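Local coordinates for protein carbon monoxide oxidation system transcription regulator CooA-1 (Carboxydothermus hydrogenoformans, PDB 2FMY) that senses carbon monoxide through a bound haem and, as a member of the CRP family of regulators, probably switches on transcription of carbon monoxide oxidation genes, at residues A[36-41]-A[84-89]; A[44-49]-A[79-84]. All coordinates share one frame; numbering follows the deposited sequence.

How the contacts relate
Both contacts belong to the cyclic nucleotide-binding-type beta domain, and contact 2 is nested inside the chain loop that contact 1 closes. Contact 1 pairs the edge strand 37-39 with strand 85-88, and its chemistry is backbone hydrogen bonds plus apolar side chains, some buried and some facing solvent. Contact 2 is more buried: strand 47-53 of the other sheet meets strand 77-79 and the loop after it, where a short strand pairing (V48 with C79) gives way to side-chain hydrogen bonds from T80 and H81, beside the haem that H81 ligates. A84 ends the loop of contact 2 and begins the segment of contact 1, while Y39 packs on T80 and F49, so the two sheets meet where the contacts touch.

Contact 1: residues A[36-41]-A[84-89]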
ATOM      1  N   ALA A  36      15.235 -19.712   1.318  1.00 38.43           N
ATOM      2  CA  ALA A  36      14.960 -19.705   2.756  1.00 38.27           C
ATOM      3  C   ALA A  36      13.959 -18.612   3.134  1.00 38.49           C
ATOM      4  O   ALA A  36      14.006 -17.502   2.601  1.00 38.01           O
ATOM      5  CB  ALA A  36      16.246 -19.541   3.550  1.00 37.87           C
ATOM      6  N   ILE A  37      13.044 -18.951   4.039  1.00 38.79           N
ATOM      7  CA  ILE A  37      12.117 -17.981   4.606  1.00 39.32           C
ATOM      8  C   ILE A  37      12.843 -17.200   5.709  1.00 39.82           C
ATOM      9  O   ILE A  37      13.259 -17.772   6.721  1.00 39.94           O
ATOM     10  CB  ILE A  37      10.842 -18.662   5.185  1.00 39.15           C
ATOM     11  CG1 ILE A  37      10.174 -19.584   4.148  1.00 39.21           C
ATOM     12  CG2 ILE A  37       9.864 -17.627   5.740  1.00 39.02           C
ATOM     13  CD1 ILE A  37       9.535 -18.876   2.961  1.00 38.18           C
ATOM     14  N   LEU A  38      13.002 -15.898   5.497  1.00 39.92           N
ATOM     15  CA  LEU A  38      13.613 -15.024   6.493  1.00 40.66           C
ATOM     16  C   LEU A  38      12.657 -14.817   7.659  1.00 41.17           C
ATOM     17  O   LEU A  38      12.996 -15.094   8.804  1.00 40.97           O
ATOM     18  CB  LEU A  38      14.000 -13.668   5.882  1.00 40.11           C
ATOM     19  CG  LEU A  38      15.331 -13.591   5.122  1.00 39.95           C
ATOM     20  CD1 LEU A  38      15.266 -14.321   3.789  1.00 40.63           C
ATOM     21  CD2 LEU A  38      15.767 -12.156   4.907  1.00 40.11           C
ATOM     22  N   TYR A  39      11.456 -14.342   7.342  1.00 42.34           N
ATOM     23  CA  TYR A  39      10.465 -13.979   8.343  1.00 43.12           C
ATOM     24  C   TYR A  39       9.061 -14.328   7.867  1.00 43.72           C
ATOM     25  O   TYR A  39       8.723 -14.148   6.693  1.00 42.94           O
ATOM     26  CB  TYR A  39      10.539 -12.475   8.661  1.00 43.16           C
ATOM     27  CG  TYR A  39      11.916 -11.989   9.061  1.00 43.42           C
ATOM     28  CD1 TYR A  39      12.504 -12.402  10.260  1.00 43.84           C
ATOM     29  CD2 TYR A  39      12.636 -11.119   8.240  1.00 42.75           C
ATOM     30  CE1 TYR A  39      13.776 -11.966  10.626  1.00 43.63           C
ATOM     31  CE2 TYR A  39      13.905 -10.670   8.602  1.00 43.75           C
ATOM     32  CZ  TYR A  39      14.468 -11.100   9.799  1.00 44.12           C
ATOM     33  OH  TYR A  39      15.723 -10.665  10.172  1.00 44.31           O
ATOM     34  N   THR A  40       8.262 -14.841   8.802  1.00 44.66           N
ATOM     35  CA  THR A  40       6.827 -15.014   8.625  1.00 45.88           C
ATOM     36  C   THR A  40       6.136 -13.704   9.037  1.00 46.29           C
ATOM     37  O   THR A  40       6.797 -12.822   9.582  1.00 46.65           O
ATOM     38  CB  THR A  40       6.314 -16.195   9.466  1.00 46.00           C
ATOM     39  OG1 THR A  40       6.745 -16.040  10.825  1.00 47.03           O
ATOM     40  CG2 THR A  40       6.866 -17.507   8.926  1.00 46.56           C
ATOM     41  N   PRO A  41       4.827 -13.541   8.737  1.00 46.87           N
ATOM     42  CA  PRO A  41       4.119 -12.341   9.190  1.00 47.35           C
ATOM     43  C   PRO A  41       4.260 -12.064  10.689  1.00 48.47           C
ATOM     44  O   PRO A  41       3.922 -12.933  11.512  1.00 48.38           O
ATOM     45  CB  PRO A  41       2.665 -12.653   8.853  1.00 47.33           C
ATOM     46  CG  PRO A  41       2.745 -13.557   7.675  1.00 47.06           C
ATOM     47  CD  PRO A  41       3.956 -14.406   7.921  1.00 46.75           C
ATOM     48  N   ALA A  84       3.298  -9.787   5.745  1.00 39.90           N
ATOM     49  CA  ALA A  84       3.871 -10.481   4.592  1.00 39.27           C
ATOM     50  C   ALA A  84       4.948 -11.493   4.981  1.00 38.95           C
ATOM     51  O   ALA A  84       5.560 -11.389   6.049  1.00 38.94           O
ATOM     52  CB  ALA A  84       4.434  -9.465   3.613  1.00 39.27           C
ATOM     53  N   PHE A  85       5.154 -12.479   4.111  1.00 38.22           N
ATOM     54  CA  PHE A  85       6.273 -13.400   4.217  1.00 38.10           C
ATOM     55  C   PHE A  85       7.489 -12.780   3.515  1.00 37.99           C
ATOM     56  O   PHE A  85       7.344 -11.924   2.624  1.00 38.07           O
ATOM     57  CB  PHE A  85       5.937 -14.759   3.601  1.00 37.74           C
ATOM     58  CG  PHE A  85       4.931 -15.565   4.389  1.00 38.20           C
ATOM     59  CD1 PHE A  85       5.355 -16.563   5.264  1.00 37.79           C
ATOM     60  CD2 PHE A  85       3.563 -15.335   4.250  1.00 38.15           C
ATOM     61  CE1 PHE A  85       4.441 -17.326   5.991  1.00 37.98           C
ATOM     62  CE2 PHE A  85       2.631 -16.097   4.969  1.00 38.22           C
ATOM     63  CZ  PHE A  85       3.073 -17.096   5.841  1.00 38.10           C
ATOM     64  N   ILE A  86       8.678 -13.192   3.941  1.00 37.19           N
ATOM     65  CA  ILE A  86       9.923 -12.645   3.399  1.00 36.77           C
ATOM     66  C   ILE A  86      10.865 -13.802   3.088  1.00 36.40           C
ATOM     67  O   ILE A  86      11.245 -14.552   3.987  1.00 36.13           O
ATOM     68  CB  ILE A  86      10.566 -11.619   4.374  1.00 36.84           C
ATOM     69  CG1 ILE A  86       9.629 -10.418   4.582  1.00 36.88           C
ATOM     70  CG2 ILE A  86      11.918 -11.140   3.860  1.00 36.46           C
ATOM     71  CD1 ILE A  86      10.078  -9.459   5.684  1.00 37.02           C
ATOM     72  N   GLN A  87      11.210 -13.956   1.807  1.00 36.07           N
ATOM     73  CA  GLN A  87      11.994 -15.098   1.334  1.00 35.89           C
ATOM     74  C   GLN A  87      13.219 -14.643   0.550  1.00 36.11           C
ATOM     75  O   GLN A  87      13.144 -13.676  -0.207  1.00 35.95           O
ATOM     76  CB  GLN A  87      11.122 -15.995   0.456  1.00 35.87           C
ATOM     77  CG  GLN A  87      11.796 -17.255  -0.078  1.00 35.56           C
ATOM     78  CD  GLN A  87      10.882 -18.062  -0.988  1.00 35.63           C
ATOM     79  OE1 GLN A  87      10.168 -17.503  -1.816  1.00 37.40           O
ATOM     80  NE2 GLN A  87      10.903 -19.380  -0.837  1.00 34.55           N
ATOM     81  N   ALA A  88      14.336 -15.350   0.734  1.00 36.06           N
ATOM     82  CA  ALA A  88      15.562 -15.103  -0.024  1.00 36.45           C
ATOM     83  C   ALA A  88      15.436 -15.713  -1.417  1.00 36.88           C
ATOM     84  O   ALA A  88      15.203 -16.916  -1.558  1.00 36.64           O
ATOM     85  CB  ALA A  88      16.773 -15.680   0.705  1.00 36.02           C
ATOM     86  N   MET A  89      15.578 -14.883  -2.445  1.00 37.44           N
ATOM     87  CA  MET A  89      15.474 -15.367  -3.828  1.00 38.85           C
ATOM     88  C   MET A  89      16.784 -15.960  -4.299  1.00 38.00           C
ATOM     89  O   MET A  89      16.842 -16.650  -5.324  1.00 38.11           O
ATOM     90  CB  MET A  89      15.035 -14.248  -4.761  1.00 38.14           C
ATOM     91  CG  MET A  89      13.543 -14.006  -4.735  1.00 40.21           C
ATOM     92  SD  MET A  89      13.178 -12.374  -5.405  1.00 42.68           S
ATOM     93  CE  MET A  89      13.433 -12.696  -7.160  1.00 41.49           C
TER
HETATM   94  O   HOH W   1       7.447 -10.694   8.050  1.00 35.42           O
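I86 lies against both L38 and Y39. Its CB sits beside the backbone of Y39; CG2 branches off to meet L38 CB at 3.8 Å; CG1, anti to the carbonyl carbon (chi1 -62°), leads the other way and carries CD1 to the edge of the Y39 ring, 4.0 Å from Y39 CD2. A beta-branched residue suits this place because its two arms serve two neighbours at once. The backbone explains why there are two: L38 N donates to I86 O at 2.7 Å and Y39 N adds a weak bond to the same oxygen, a classic beta bulge in the antiparallel pairing of an edge strand in the jelly-roll domain. Y39 O receives I86 N in return. Beyond the bulge A88 N bonds A36 O at 2.9 Å, and the small A88 leaves its CB to L38 CD1, 3.7 Å away. At the other end P41, which has no N-H to offer a partner strand, uses its ring instead: CD stands 3.4 Å from the centroid of the F85 ring, only 8° off the normal, a CH-pi contact over the face. T40 CG2 approaches the same ring obliquely, and a water donates to both T40 O and A84 O.

Contact 2: residues A[44-49]-A[79-84]; sequences ERNLVF and CTHTRA. With HEM (protoporphyrin IX containing Fe), chain E.
H81 binds the haem iron through NE2 at 2.2 Å, and across the contact its other ring nitrogen, ND1, donates to N46 OD1 at 2.7 Å. The amide and imidazole planes stand 59° apart, and the bond is somewhat bent (145° at the hydrogen). Histidine suits the place because one nitrogen can hold the metal while the other takes a protein acceptor, which probably limits rotation of the ring. C79 SG lies over one face of that ring and also packs on the porphyrin, 3.6 Å from HEM C4C. Two residues on from H81, R83 NE and its backbone N both donate to propionate oxygen O1D and NH2 donates to O2D; the same guanidinium also pairs with D190 of the second subunit. Behind this shell stands T80. Its OG1, placed between the backbone N and the carbonyl carbon (chi1 69°), donates to R45 O at 2.7 Å in the carbonyl plane and accepts from L47 N at 2.8 Å in a nearly straight bond, while CG2 rests on L47 CB. A valine here would probably leave R45 O and L47 N without this shared partner and slacken the hold on the loop that carries H81. T80 N to L47 O completes the seam. The arrangement is that of a proximal haem-ligand loop, built into the effector pocket of a CRP-type domain.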
ATOM      1  N   GLU A  44       8.068 -12.931  16.287  1.00 49.25           N
ATOM      2  CA  GLU A  44       8.230 -12.562  17.692  1.00 49.21           C
ATOM      3  C   GLU A  44       9.108 -11.302  17.822  1.00 48.50           C
ATOM      4  O   GLU A  44       8.720 -10.330  18.480  1.00 48.63           O
ATOM      5  CB  GLU A  44       8.782 -13.745  18.507  1.00 49.34           C
ATOM      6  CG  GLU A  44       7.901 -15.024  18.440  1.00 50.28           C
ATOM      7  CD  GLU A  44       8.366 -16.164  19.368  1.00 50.76           C
ATOM      8  OE1 GLU A  44       9.550 -16.183  19.789  1.00 52.48           O
ATOM      9  OE2 GLU A  44       7.534 -17.052  19.676  1.00 51.85           O
ATOM     10  N   ARG A  45      10.269 -11.305  17.168  1.00 47.32           N
ATOM     11  CA  ARG A  45      11.167 -10.153  17.203  1.00 45.90           C
ATOM     12  C   ARG A  45      10.779  -9.076  16.197  1.00 44.83           C
ATOM     13  O   ARG A  45      10.509  -9.358  15.021  1.00 44.52           O
ATOM     14  CB  ARG A  45      12.625 -10.573  17.010  1.00 46.13           C
ATOM     15  CG  ARG A  45      13.230 -11.233  18.239  1.00 46.94           C
ATOM     16  CD  ARG A  45      14.716 -10.971  18.339  1.00 49.03           C
ATOM     17  NE  ARG A  45      15.022  -9.575  18.657  1.00 48.61           N
ATOM     18  CZ  ARG A  45      16.248  -9.064  18.659  1.00 48.32           C
ATOM     19  NH1 ARG A  45      17.296  -9.829  18.359  1.00 48.68           N
ATOM     20  NH2 ARG A  45      16.428  -7.784  18.951  1.00 47.66           N
ATOM     21  N   ASN A  46      10.740  -7.839  16.680  1.00 43.31           N
ATOM     22  CA  ASN A  46      10.441  -6.702  15.839  1.00 42.34           C
ATOM     23  C   ASN A  46      11.743  -6.034  15.370  1.00 42.14           C
ATOM     24  O   ASN A  46      12.376  -5.258  16.110  1.00 41.64           O
ATOM     25  CB  ASN A  46       9.520  -5.719  16.555  1.00 42.10           C
ATOM     26  CG  ASN A  46       8.896  -4.710  15.606  1.00 41.35           C
ATOM     27  OD1 ASN A  46       9.415  -4.465  14.514  1.00 40.62           O
ATOM     28  ND2 ASN A  46       7.780  -4.120  16.017  1.00 38.17           N
ATOM     29  N   LEU A  47      12.124  -6.347  14.131  1.00 41.00           N
ATOM     30  CA  LEU A  47      13.418  -5.965  13.595  1.00 40.62           C
ATOM     31  C   LEU A  47      13.296  -5.100  12.356  1.00 40.32           C
ATOM     32  O   LEU A  47      12.309  -5.174  11.619  1.00 39.62           O
ATOM     33  CB  LEU A  47      14.264  -7.213  13.265  1.00 40.38           C
ATOM     34  CG  LEU A  47      14.466  -8.271  14.356  1.00 40.13           C
ATOM     35  CD1 LEU A  47      15.069  -9.549  13.783  1.00 39.56           C
ATOM     36  CD2 LEU A  47      15.311  -7.735  15.519  1.00 37.88           C
ATOM     37  N   VAL A  48      14.313  -4.267  12.150  1.00 39.86           N
ATOM     38  CA  VAL A  48      14.495  -3.590  10.884  1.00 39.39           C
ATOM     39  C   VAL A  48      15.765  -4.146  10.265  1.00 39.48           C
ATOM     40  O   VAL A  48      16.761  -4.365  10.959  1.00 39.52           O
ATOM     41  CB  VAL A  48      14.525  -2.047  11.040  1.00 39.81           C
ATOM     42  CG1 VAL A  48      14.896  -1.356   9.709  1.00 38.78           C
ATOM     43  CG2 VAL A  48      13.162  -1.552  11.536  1.00 39.11           C
ATOM     44  N   PHE A  49      15.713  -4.420   8.966  1.00 39.23           N
ATOM     45  CA  PHE A  49      16.859  -4.995   8.276  1.00 38.68           C
ATOM     46  C   PHE A  49      17.173  -4.309   6.958  1.00 38.75           C
ATOM     47  O   PHE A  49      16.330  -3.638   6.364  1.00 38.41           O
ATOM     48  CB  PHE A  49      16.707  -6.518   8.103  1.00 38.71           C
ATOM     49  CG  PHE A  49      15.653  -6.942   7.085  1.00 39.08           C
ATOM     50  CD1 PHE A  49      15.987  -7.113   5.744  1.00 38.88           C
ATOM     51  CD2 PHE A  49      14.354  -7.241   7.487  1.00 38.10           C
ATOM     52  CE1 PHE A  49      15.037  -7.532   4.810  1.00 38.47           C
ATOM     53  CE2 PHE A  49      13.391  -7.677   6.567  1.00 38.44           C
ATOM     54  CZ  PHE A  49      13.730  -7.817   5.227  1.00 38.22           C
ATOM     55  N   CYS A  79      11.220  -4.588   7.242  1.00 40.28           N
ATOM     56  CA  CYS A  79      11.020  -4.902   8.660  1.00 40.45           C
ATOM     57  C   CYS A  79      10.292  -6.226   8.845  1.00 40.44           C
ATOM     58  O   CYS A  79       9.878  -6.869   7.874  1.00 40.10           O
ATOM     59  CB  CYS A  79      10.227  -3.793   9.339  1.00 40.39           C
ATOM     60  SG  CYS A  79       8.506  -3.748   8.808  1.00 40.98           S
ATOM     61  N   THR A  80      10.131  -6.620  10.104  1.00 40.30           N
ATOM     62  CA  THR A  80       9.508  -7.882  10.431  1.00 40.58           C
ATOM     63  C   THR A  80       8.108  -7.707  11.023  1.00 40.43           C
ATOM     64  O   THR A  80       7.551  -8.659  11.540  1.00 40.72           O
ATOM     65  CB  THR A  80      10.376  -8.698  11.424  1.00 40.83           C
ATOM     66  OG1 THR A  80      10.381  -8.052  12.700  1.00 41.46           O
ATOM     67  CG2 THR A  80      11.814  -8.821  10.932  1.00 40.64           C
ATOM     68  N   HIS A  81       7.539  -6.503  10.962  1.00 40.41           N
ATOM     69  CA  HIS A  81       6.237  -6.270  11.620  1.00 40.19           C
ATOM     70  C   HIS A  81       5.083  -6.037  10.640  1.00 40.37           C
ATOM     71  O   HIS A  81       4.135  -5.300  10.928  1.00 40.66           O
ATOM     72  CB  HIS A  81       6.315  -5.192  12.724  1.00 39.68           C
ATOM     73  CG  HIS A  81       6.772  -3.850  12.240  1.00 40.53           C
ATOM     74  ND1 HIS A  81       8.058  -3.390  12.428  1.00 39.87           N
ATOM     75  CD2 HIS A  81       6.118  -2.874  11.564  1.00 39.69           C
ATOM     76  CE1 HIS A  81       8.174  -2.187  11.895  1.00 38.48           C
ATOM     77  NE2 HIS A  81       7.014  -1.850  11.365  1.00 37.47           N
ATOM     78  N   THR A  82       5.168  -6.694   9.487  1.00 40.43           N
ATOM     79  CA  THR A  82       4.116  -6.632   8.472  1.00 40.29           C
ATOM     80  C   THR A  82       3.452  -7.997   8.322  1.00 40.27           C
ATOM     81  O   THR A  82       3.985  -9.008   8.783  1.00 40.29           O
ATOM     82  CB  THR A  82       4.652  -6.180   7.083  1.00 40.07           C
ATOM     83  OG1 THR A  82       5.266  -7.292   6.422  1.00 39.76           O
ATOM     84  CG2 THR A  82       5.669  -5.022   7.211  1.00 39.87           C
ATOM     85  N   ARG A  83       2.302  -8.020   7.659  1.00 40.00           N
ATOM     86  CA  ARG A  83       1.578  -9.265   7.414  1.00 40.39           C
ATOM     87  C   ARG A  83       2.098 -10.095   6.225  1.00 40.30           C
ATOM     88  O   ARG A  83       1.428 -11.022   5.768  1.00 41.15           O
ATOM     89  CB  ARG A  83       0.084  -8.973   7.249  1.00 39.99           C
ATOM     90  CG  ARG A  83      -0.647  -8.782   8.585  1.00 40.61           C
ATOM     91  CD  ARG A  83      -1.981  -8.086   8.375  1.00 40.96           C
ATOM     92  NE  ARG A  83      -1.806  -6.692   7.970  1.00 40.36           N
ATOM     93  CZ  ARG A  83      -2.784  -5.895   7.540  1.00 41.05           C
ATOM     94  NH1 ARG A  83      -4.037  -6.344   7.432  1.00 39.29           N
ATOM     95  NH2 ARG A  83      -2.508  -4.640   7.207  1.00 39.00           N
ATOM     96  N   ALA A  84       3.298  -9.787   5.745  1.00 39.90           N
ATOM     97  CA  ALA A  84       3.871 -10.481   4.592  1.00 39.27           C
ATOM     98  C   ALA A  84       4.948 -11.493   4.981  1.00 38.95           C
ATOM     99  O   ALA A  84       5.560 -11.389   6.049  1.00 38.94           O
ATOM    100  CB  ALA A  84       4.434  -9.465   3.613  1.00 39.27           C
TER
HETATM  101  CHA HEM E 300       3.350  -0.941  10.708  1.00 35.05           C
HETATM  102  CHB HEM E 300       6.254   1.509  13.720  1.00 35.59           C
HETATM  103  CHC HEM E 300       9.953   0.862  10.614  1.00 33.45           C
HETATM  104  CHD HEM E 300       6.817  -0.696   7.239  1.00 33.31           C
HETATM  105  C1A HEM E 300       3.820  -0.279  11.825  1.00 36.21           C
HETATM  106  C2A HEM E 300       3.098  -0.070  13.076  1.00 38.36           C
HETATM  107  C3A HEM E 300       3.895   0.616  13.918  1.00 37.31           C
HETATM  108  C4A HEM E 300       5.153   0.850  13.225  1.00 35.91           C
HETATM  109  CMA HEM E 300       3.543   1.057  15.372  1.00 35.98           C
HETATM  110  CAA HEM E 300       1.647  -0.535  13.353  1.00 39.32           C
HETATM  111  CBA HEM E 300       0.767   0.656  12.972  1.00 45.49           C
HETATM  112  CGA HEM E 300      -0.670   0.499  13.410  1.00 48.53           C
HETATM  113  O1A HEM E 300      -0.938   0.335  14.635  1.00 51.17           O
HETATM  114  O2A HEM E 300      -1.559   0.551  12.526  1.00 50.40           O
HETATM  115  C1B HEM E 300       7.497   1.589  13.124  1.00 35.55           C
HETATM  116  C2B HEM E 300       8.631   2.322  13.641  1.00 35.68           C
HETATM  117  C3B HEM E 300       9.661   2.144  12.786  1.00 34.74           C
HETATM  118  C4B HEM E 300       9.209   1.293  11.697  1.00 34.38           C
HETATM  119  CMB HEM E 300       8.597   3.145  14.952  1.00 34.07           C
HETATM  120  CAB HEM E 300      11.083   2.734  12.878  1.00 34.28           C
HETATM  121  CBB HEM E 300      11.666   3.020  14.040  1.00 34.29           C
HETATM  122  C1C HEM E 300       9.461   0.350   9.433  1.00 33.55           C
HETATM  123  C2C HEM E 300      10.211  -0.050   8.254  1.00 33.69           C
HETATM  124  C3C HEM E 300       9.335  -0.471   7.318  1.00 33.55           C
HETATM  125  C4C HEM E 300       7.999  -0.358   7.871  1.00 34.24           C
HETATM  126  CMC HEM E 300      11.751  -0.001   8.119  1.00 32.83           C
HETATM  127  CAC HEM E 300       9.648  -1.003   5.898  1.00 32.76           C
HETATM  128  CBC HEM E 300      10.216  -0.198   4.990  1.00 33.78           C
HETATM  129  C1D HEM E 300       5.601  -0.959   7.842  1.00 34.89           C
HETATM  130  C2D HEM E 300       4.435  -1.548   7.203  1.00 34.52           C
HETATM  131  C3D HEM E 300       3.357  -1.611   8.289  1.00 33.52           C
HETATM  132  C4D HEM E 300       3.967  -1.074   9.477  1.00 34.20           C
HETATM  133  CMD HEM E 300       4.296  -1.995   5.734  1.00 33.33           C
HETATM  134  CAD HEM E 300       1.929  -2.172   8.137  1.00 32.32           C
HETATM  135  CBD HEM E 300       2.093  -3.669   8.334  1.00 30.78           C
HETATM  136  CGD HEM E 300       0.826  -4.430   8.048  1.00 30.56           C
HETATM  137  O1D HEM E 300       0.904  -5.661   7.868  1.00 26.93           O
HETATM  138  O2D HEM E 300      -0.265  -3.812   8.016  1.00 32.80           O
HETATM  139  NA  HEM E 300       5.067   0.295  11.961  1.00 35.55           N
HETATM  140  NB  HEM E 300       7.888   0.974  11.945  1.00 35.20           N
HETATM  141  NC  HEM E 300       8.126   0.137   9.158  1.00 34.52           N
HETATM  142  ND  HEM E 300       5.270  -0.699   9.169  1.00 34.60           N
HETATM  143 FE   HEM E 300       6.563   0.087  10.535  1.00 33.39          FE